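Local coordinates for protein ADP-ribosylglycohydrolase (Thermus thermophilus, PDB 2YZV) that is an all-helical member of the ADP-ribosylglycohydrolase family and binds two magnesium ions, at residues R7-L12 with Y267-I272; D237-M242 with P273-R278. One frame throughout, in Å; residues are numbered along the deposited sequence.

Interaction 1: R7-L12 with Y267-I272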
loop_
_atom_site.group_PDB
_atom_site.type_symbol
_atom_site.label_atom_id
_atom_site.label_comp_id
_atom_site.label_asym_id
_atom_site.label_seq_id
_atom_site.Cartn_x
_atom_site.Cartn_y
_atom_site.Cartn_z
ATOM N N ARG A 7 9.005 7.408 -16.924
ATOM C CA ARG A 7 9.225 7.615 -15.499
ATOM C C ARG A 7 7.928 7.994 -14.789
ATOM O O ARG A 7 7.646 7.497 -13.696
ATOM C CB ARG A 7 10.291 8.693 -15.276
ATOM C CG ARG A 7 11.691 8.265 -15.707
ATOM C CD ARG A 7 12.754 9.249 -15.238
ATOM N NE ARG A 7 12.782 10.481 -16.023
ATOM C CZ ARG A 7 13.235 10.564 -17.270
ATOM N NH1 ARG A 7 13.705 9.486 -17.884
ATOM N NH2 ARG A 7 13.224 11.729 -17.903
ATOM N N GLN A 8 7.138 8.865 -15.408
ATOM C CA GLN A 8 5.869 9.275 -14.817
ATOM C C GLN A 8 4.953 8.061 -14.702
ATOM O O GLN A 8 4.216 7.914 -13.724
ATOM C CB GLN A 8 5.176 10.333 -15.682
ATOM C CG GLN A 8 5.912 11.655 -15.809
ATOM C CD GLN A 8 5.103 12.683 -16.575
ATOM O OE1 GLN A 8 4.523 12.378 -17.618
ATOM N NE2 GLN A 8 5.063 13.909 -16.067
ATOM N N ASP A 9 5.013 7.199 -15.713
ATOM C CA ASP A 9 4.193 5.994 -15.779
ATOM C C ASP A 9 4.345 5.120 -14.532
ATOM O O ASP A 9 3.378 4.503 -14.074
ATOM C CB ASP A 9 4.572 5.188 -17.029
ATOM C CG ASP A 9 3.582 4.082 -17.342
ATOM O OD1 ASP A 9 4.025 2.986 -17.740
ATOM O OD2 ASP A 9 2.360 4.310 -17.211
ATOM N N ARG A 10 5.555 5.071 -13.981
ATOM C CA ARG A 10 5.799 4.263 -12.791
ATOM C C ARG A 10 5.143 4.857 -11.547
ATOM O O ARG A 10 4.587 4.127 -10.720
ATOM C CB ARG A 10 7.301 4.112 -12.541
ATOM C CG ARG A 10 8.046 3.295 -13.583
ATOM C CD ARG A 10 9.512 3.173 -13.195
ATOM N NE ARG A 10 10.296 2.409 -14.163
ATOM C CZ ARG A 10 10.235 1.089 -14.308
ATOM N NH1 ARG A 10 9.422 0.367 -13.547
ATOM N NH2 ARG A 10 10.991 0.487 -15.220
ATOM N N ARG A 11 5.223 6.176 -11.399
ATOM C CA ARG A 11 4.628 6.828 -10.240
ATOM C C ARG A 11 3.106 6.748 -10.316
ATOM O O ARG A 11 2.444 6.476 -9.315
ATOM C CB ARG A 11 5.082 8.289 -10.142
ATOM C CG ARG A 11 6.495 8.475 -9.582
ATOM C CD ARG A 11 7.569 8.024 -10.563
ATOM N NE ARG A 11 8.908 8.089 -9.983
ATOM C CZ ARG A 11 10.017 7.747 -10.633
ATOM N NH1 ARG A 11 9.944 7.318 -11.888
ATOM N NH2 ARG A 11 11.197 7.824 -10.033
ATOM N N LEU A 12 2.549 6.977 -11.501
ATOM C CA LEU A 12 1.102 6.894 -11.664
ATOM C C LEU A 12 0.653 5.456 -11.425
ATOM O O LEU A 12 -0.397 5.211 -10.831
ATOM C CB LEU A 12 0.697 7.333 -13.077
ATOM C CG LEU A 12 0.693 8.832 -13.402
ATOM C CD1 LEU A 12 -0.575 9.463 -12.871
ATOM C CD2 LEU A 12 1.926 9.511 -12.821
ATOM N N TYR A 267 5.569 -2.412 -13.175
ATOM C CA TYR A 267 5.028 -2.555 -14.529
ATOM C C TYR A 267 4.573 -1.242 -15.164
ATOM O O TYR A 267 4.541 -1.121 -16.395
ATOM C CB TYR A 267 3.849 -3.531 -14.523
ATOM C CG TYR A 267 4.188 -4.949 -14.123
ATOM C CD1 TYR A 267 4.994 -5.755 -14.933
ATOM C CD2 TYR A 267 3.662 -5.505 -12.958
ATOM C CE1 TYR A 267 5.259 -7.080 -14.592
ATOM C CE2 TYR A 267 3.921 -6.826 -12.608
ATOM C CZ TYR A 267 4.715 -7.609 -13.428
ATOM O OH TYR A 267 4.940 -8.923 -13.094
ATOM N N GLY A 268 4.203 -0.274 -14.334
ATOM C CA GLY A 268 3.759 1.014 -14.841
ATOM C C GLY A 268 2.270 1.087 -15.134
ATOM O O GLY A 268 1.618 0.067 -15.353
ATOM N N LEU A 269 1.736 2.305 -15.144
ATOM C CA LEU A 269 0.317 2.538 -15.399
ATOM C C LEU A 269 -0.171 1.909 -16.703
ATOM O O LEU A 269 -1.266 1.351 -16.758
ATOM C CB LEU A 269 0.029 4.043 -15.436
ATOM C CG LEU A 269 -1.448 4.424 -15.574
ATOM C CD1 LEU A 269 -2.188 4.081 -14.285
ATOM C CD2 LEU A 269 -1.574 5.905 -15.876
ATOM N N GLY A 270 0.646 2.004 -17.748
ATOM C CA GLY A 270 0.260 1.453 -19.035
ATOM C C GLY A 270 0.023 -0.046 -19.047
ATOM O O GLY A 270 -0.657 -0.557 -19.940
ATOM N N ALA A 271 0.573 -0.749 -18.058
ATOM C CA ALA A 271 0.435 -2.197 -17.966
ATOM C C ALA A 271 -0.793 -2.644 -17.177
ATOM O O ALA A 271 -1.133 -3.828 -17.166
ATOM C CB ALA A 271 1.695 -2.801 -17.349
ATOM N N ILE A 272 -1.452 -1.703 -16.509
ATOM C CA ILE A 272 -2.650 -2.029 -15.741
ATOM C C ILE A 272 -3.842 -2.087 -16.697
ATOM O O ILE A 272 -4.037 -1.179 -17.508
ATOM C CB ILE A 272 -2.927 -0.964 -14.656
ATOM C CG1 ILE A 272 -1.734 -0.874 -13.697
ATOM C CG2 ILE A 272 -4.208 -1.306 -13.908
ATOM C CD1 ILE A 272 -1.886 0.175 -12.606
HETATM O O HOH W 1 3.453 0.525 -18.342
#

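Interaction 2: D237-M242 with P273-R278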
loop_
_atom_site.group_PDB
_atom_site.type_symbol
_atom_site.label_atom_id
_atom_site.label_comp_id
_atom_site.label_asym_id
_atom_site.label_seq_id
_atom_site.Cartn_x
_atom_site.Cartn_y
_atom_site.Cartn_z
ATOM N N ASP A 237 2.651 -10.566 -15.094
ATOM C CA ASP A 237 2.273 -9.207 -15.449
ATOM C C ASP A 237 1.391 -8.663 -14.330
ATOM O O ASP A 237 1.048 -9.393 -13.401
ATOM C CB ASP A 237 1.538 -9.158 -16.800
ATOM C CG ASP A 237 0.384 -10.133 -16.882
ATOM O OD1 ASP A 237 -0.480 -10.127 -15.983
ATOM O OD2 ASP A 237 0.333 -10.905 -17.864
ATOM N N PHE A 238 1.037 -7.386 -14.410
ATOM C CA PHE A 238 0.219 -6.771 -13.370
ATOM C C PHE A 238 -1.078 -7.533 -13.107
ATOM O O PHE A 238 -1.398 -7.876 -11.964
ATOM C CB PHE A 238 -0.122 -5.329 -13.745
ATOM C CG PHE A 238 -0.794 -4.563 -12.642
ATOM C CD1 PHE A 238 -0.045 -3.782 -11.767
ATOM C CD2 PHE A 238 -2.174 -4.637 -12.466
ATOM C CE1 PHE A 238 -0.655 -3.084 -10.731
ATOM C CE2 PHE A 238 -2.797 -3.944 -11.433
ATOM C CZ PHE A 238 -2.035 -3.163 -10.561
ATOM N N GLU A 239 -1.827 -7.790 -14.172
ATOM C CA GLU A 239 -3.102 -8.487 -14.065
ATOM C C GLU A 239 -3.008 -9.857 -13.399
ATOM O O GLU A 239 -3.754 -10.153 -12.463
ATOM C CB GLU A 239 -3.731 -8.634 -15.455
ATOM C CG GLU A 239 -5.130 -9.225 -15.443
ATOM C CD GLU A 239 -5.774 -9.221 -16.816
ATOM O OE1 GLU A 239 -6.970 -9.561 -16.915
ATOM O OE2 GLU A 239 -5.081 -8.879 -17.798
ATOM N N GLU A 240 -2.092 -10.696 -13.871
ATOM C CA GLU A 240 -1.959 -12.032 -13.300
ATOM C C GLU A 240 -1.599 -12.002 -11.818
ATOM O O GLU A 240 -2.169 -12.753 -11.018
ATOM C CB GLU A 240 -0.918 -12.847 -14.072
ATOM C CG GLU A 240 -0.778 -14.265 -13.549
ATOM C CD GLU A 240 0.088 -15.141 -14.430
ATOM O OE1 GLU A 240 1.229 -14.743 -14.735
ATOM O OE2 GLU A 240 -0.380 -16.234 -14.815
ATOM N N GLY A 241 -0.657 -11.137 -11.455
ATOM C CA GLY A 241 -0.256 -11.030 -10.064
ATOM C C GLY A 241 -1.389 -10.495 -9.204
ATOM O O GLY A 241 -1.586 -10.947 -8.079
ATOM N N MET A 242 -2.139 -9.534 -9.732
ATOM C CA MET A 242 -3.254 -8.964 -8.980
ATOM C C MET A 242 -4.317 -10.018 -8.692
ATOM O O MET A 242 -4.856 -10.082 -7.584
ATOM C CB MET A 242 -3.881 -7.796 -9.736
ATOM C CG MET A 242 -5.041 -7.138 -8.989
ATOM S SD MET A 242 -4.566 -6.449 -7.373
ATOM C CE MET A 242 -3.727 -4.960 -7.897
ATOM N N PRO A 273 -4.650 -3.160 -16.624
ATOM C CA PRO A 273 -5.817 -3.297 -17.503
ATOM C C PRO A 273 -6.630 -2.013 -17.608
ATOM O O PRO A 273 -7.074 -1.462 -16.599
ATOM C CB PRO A 273 -6.602 -4.429 -16.849
ATOM C CG PRO A 273 -5.516 -5.315 -16.347
ATOM C CD PRO A 273 -4.529 -4.331 -15.734
ATOM N N GLY A 274 -6.822 -1.541 -18.837
ATOM C CA GLY A 274 -7.575 -0.321 -19.049
ATOM C C GLY A 274 -8.971 -0.338 -18.458
ATOM O O GLY A 274 -9.431 0.672 -17.919
ATOM N N ARG A 275 -9.655 -1.475 -18.554
ATOM C CA ARG A 275 -11.007 -1.574 -18.024
ATOM C C ARG A 275 -11.041 -1.392 -16.508
ATOM O O ARG A 275 -12.029 -0.902 -15.967
ATOM C CB ARG A 275 -11.645 -2.912 -18.420
ATOM C CG ARG A 275 -10.906 -4.142 -17.944
ATOM C CD ARG A 275 -11.555 -5.401 -18.492
ATOM N NE ARG A 275 -10.914 -6.611 -17.989
ATOM C CZ ARG A 275 -9.684 -7.003 -18.307
ATOM N NH1 ARG A 275 -8.945 -6.282 -19.140
ATOM N NH2 ARG A 275 -9.189 -8.116 -17.783
ATOM N N TRP A 276 -9.970 -1.790 -15.824
ATOM C CA TRP A 276 -9.910 -1.623 -14.373
ATOM C C TRP A 276 -9.766 -0.139 -14.049
ATOM O O TRP A 276 -10.432 0.380 -13.151
ATOM C CB TRP A 276 -8.726 -2.403 -13.777
ATOM C CG TRP A 276 -8.925 -3.899 -13.748
ATOM C CD1 TRP A 276 -10.055 -4.586 -14.105
ATOM C CD2 TRP A 276 -7.976 -4.888 -13.321
ATOM N NE1 TRP A 276 -9.868 -5.934 -13.926
ATOM C CE2 TRP A 276 -8.602 -6.150 -13.447
ATOM C CE3 TRP A 276 -6.659 -4.831 -12.845
ATOM C CZ2 TRP A 276 -7.954 -7.348 -13.113
ATOM C CZ3 TRP A 276 -6.013 -6.025 -12.511
ATOM C CH2 TRP A 276 -6.664 -7.265 -12.647
ATOM N N LEU A 277 -8.896 0.542 -14.787
ATOM C CA LEU A 277 -8.677 1.969 -14.582
ATOM C C LEU A 277 -9.914 2.791 -14.951
ATOM O O LEU A 277 -10.281 3.721 -14.237
ATOM C CB LEU A 277 -7.473 2.443 -15.406
ATOM C CG LEU A 277 -6.103 1.897 -14.990
ATOM C CD1 LEU A 277 -5.051 2.296 -16.019
ATOM C CD2 LEU A 277 -5.731 2.430 -13.615
ATOM N N ARG A 278 -10.561 2.450 -16.060
ATOM C CA ARG A 278 -11.745 3.194 -16.480
ATOM C C ARG A 278 -12.900 3.081 -15.494
ATOM O O ARG A 278 -13.737 3.980 -15.409
ATOM C CB ARG A 278 -12.208 2.731 -17.866
ATOM C CG ARG A 278 -11.359 3.269 -19.010
ATOM C CD ARG A 278 -11.992 2.965 -20.360
ATOM N NE ARG A 278 -11.850 1.564 -20.743
ATOM C CZ ARG A 278 -10.713 1.019 -21.167
ATOM N NH1 ARG A 278 -9.617 1.758 -21.264
ATOM N NH2 ARG A 278 -10.675 -0.265 -21.497
#

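Interaction 1: R7-L12 with Y267-I272
Asp9 does most of the work between helix 4-26 and the turn after helix 252-267. Its CG stands anti to its own backbone N (chi1 -168°), which swings the carboxylate out beside the turn. OD2 takes the N-H of Gly270 at 2.9 Å, on its syn lone pair. The bond is bent, 141° at the hydrogen. OD2 also lies 2.9 Å from Leu269 CB, a tight approach. OD1 accepts from a water at 2.6 Å, and the same water donates to Tyr267 O. The backbone of Asp9 joins in as well. Leu269 N gives a straighter bond to Asp9 O, 2.9 Å long, from above the carbonyl plane. The turn ends helix 252-267 at Gly268, which has positive phi, and a short 3-10 segment, 269-271, follows. Gly268 CA lies 3.5 Å from Asp9 OD1, so the turn passes close by the carboxylate. Leu269 also has CG anti to its backbone N, and its CD2 meets Leu12 CB at 3.9 Å. This makes a small apolar patch beside the polar bonds. The chain of Arg10 runs extended, and its NH1 bonds to the carbonyls of Ala265 and Tyr266 in the last turn of helix 252-267.

Interaction 2: D237-M242 with P273-R278
Glu239 OE1 has two guanidinium partners, Arg275 and, from its own helix, Arg243, though its place is less sure than usual. Arg275 NH2 reaches OE1 of Glu239 at 2.8 Å in a salt bridge. That bond is weak, 128° at the hydrogen, and the carboxylate and guanidinium planes are turned 60° apart. One oxygen meets one nitrogen, tip to tip. Arg275 CG sits in the crowded position between its backbone N and carbonyl carbon, and the chain then runs extended toward Glu239. Its NE pairs with Glu41, which also accepts from Trp276 NE1 and so helps fix the indole.

Next to this pair the contact is apolar. The two short helical segments run 71° apart with axes 12.7 Å from each other, so large side chains bridge the gap. Trp276 points its six-membered ring at helix 238-246 and also touches Val20 and Leu24 of helix 4-26, so the indole joins separate helices of this all-helical fold. Glu239 CG comes within 3.7 Å of Trp276 CH2. Met242, bent at chi2 and chi3, slides past the ring in the opposite direction, with CG 3.8 Å from Trp276 CZ3. Phe238 meets Trp276 edge to edge: Phe238 CE2 is 4.0 Å from Trp276 CZ3, and each atom lies near the plane of the other ring. Pro273 CG lies 3.7 Å above one indole face, shifted toward the rim of the ring, and touches Glu239 CB as well. Asp237 caps helix 238-246, its OD1 accepting from Glu240 N at 2.7 Å.

The two guanidinium groups at Glu239 bring like charges close together; the carboxylates beside them probably offset this, leaving a charged network at the edge of a largely apolar contact.

From the N terminus, helix 4-26 comes first and supplies 7-12. The chain then runs through most of the fold to 237-242, at the start of helix 238-246. Helix 252-267 follows, then 267-272, and 273-278 comes directly after it. Interaction 1 closes a loop of 254 residues and interaction 2 one of 30. Their segments alternate, so the two loops cross. Interaction 1 ties the N-terminal helix to the turn after helix 252-267. Interaction 2 ties helix 238-246 to helix 274-279. The two also touch directly: Tyr267 and Ile272 pack on Phe238, and Leu269 CD1 lies 3.8 Å from Leu277 CD1.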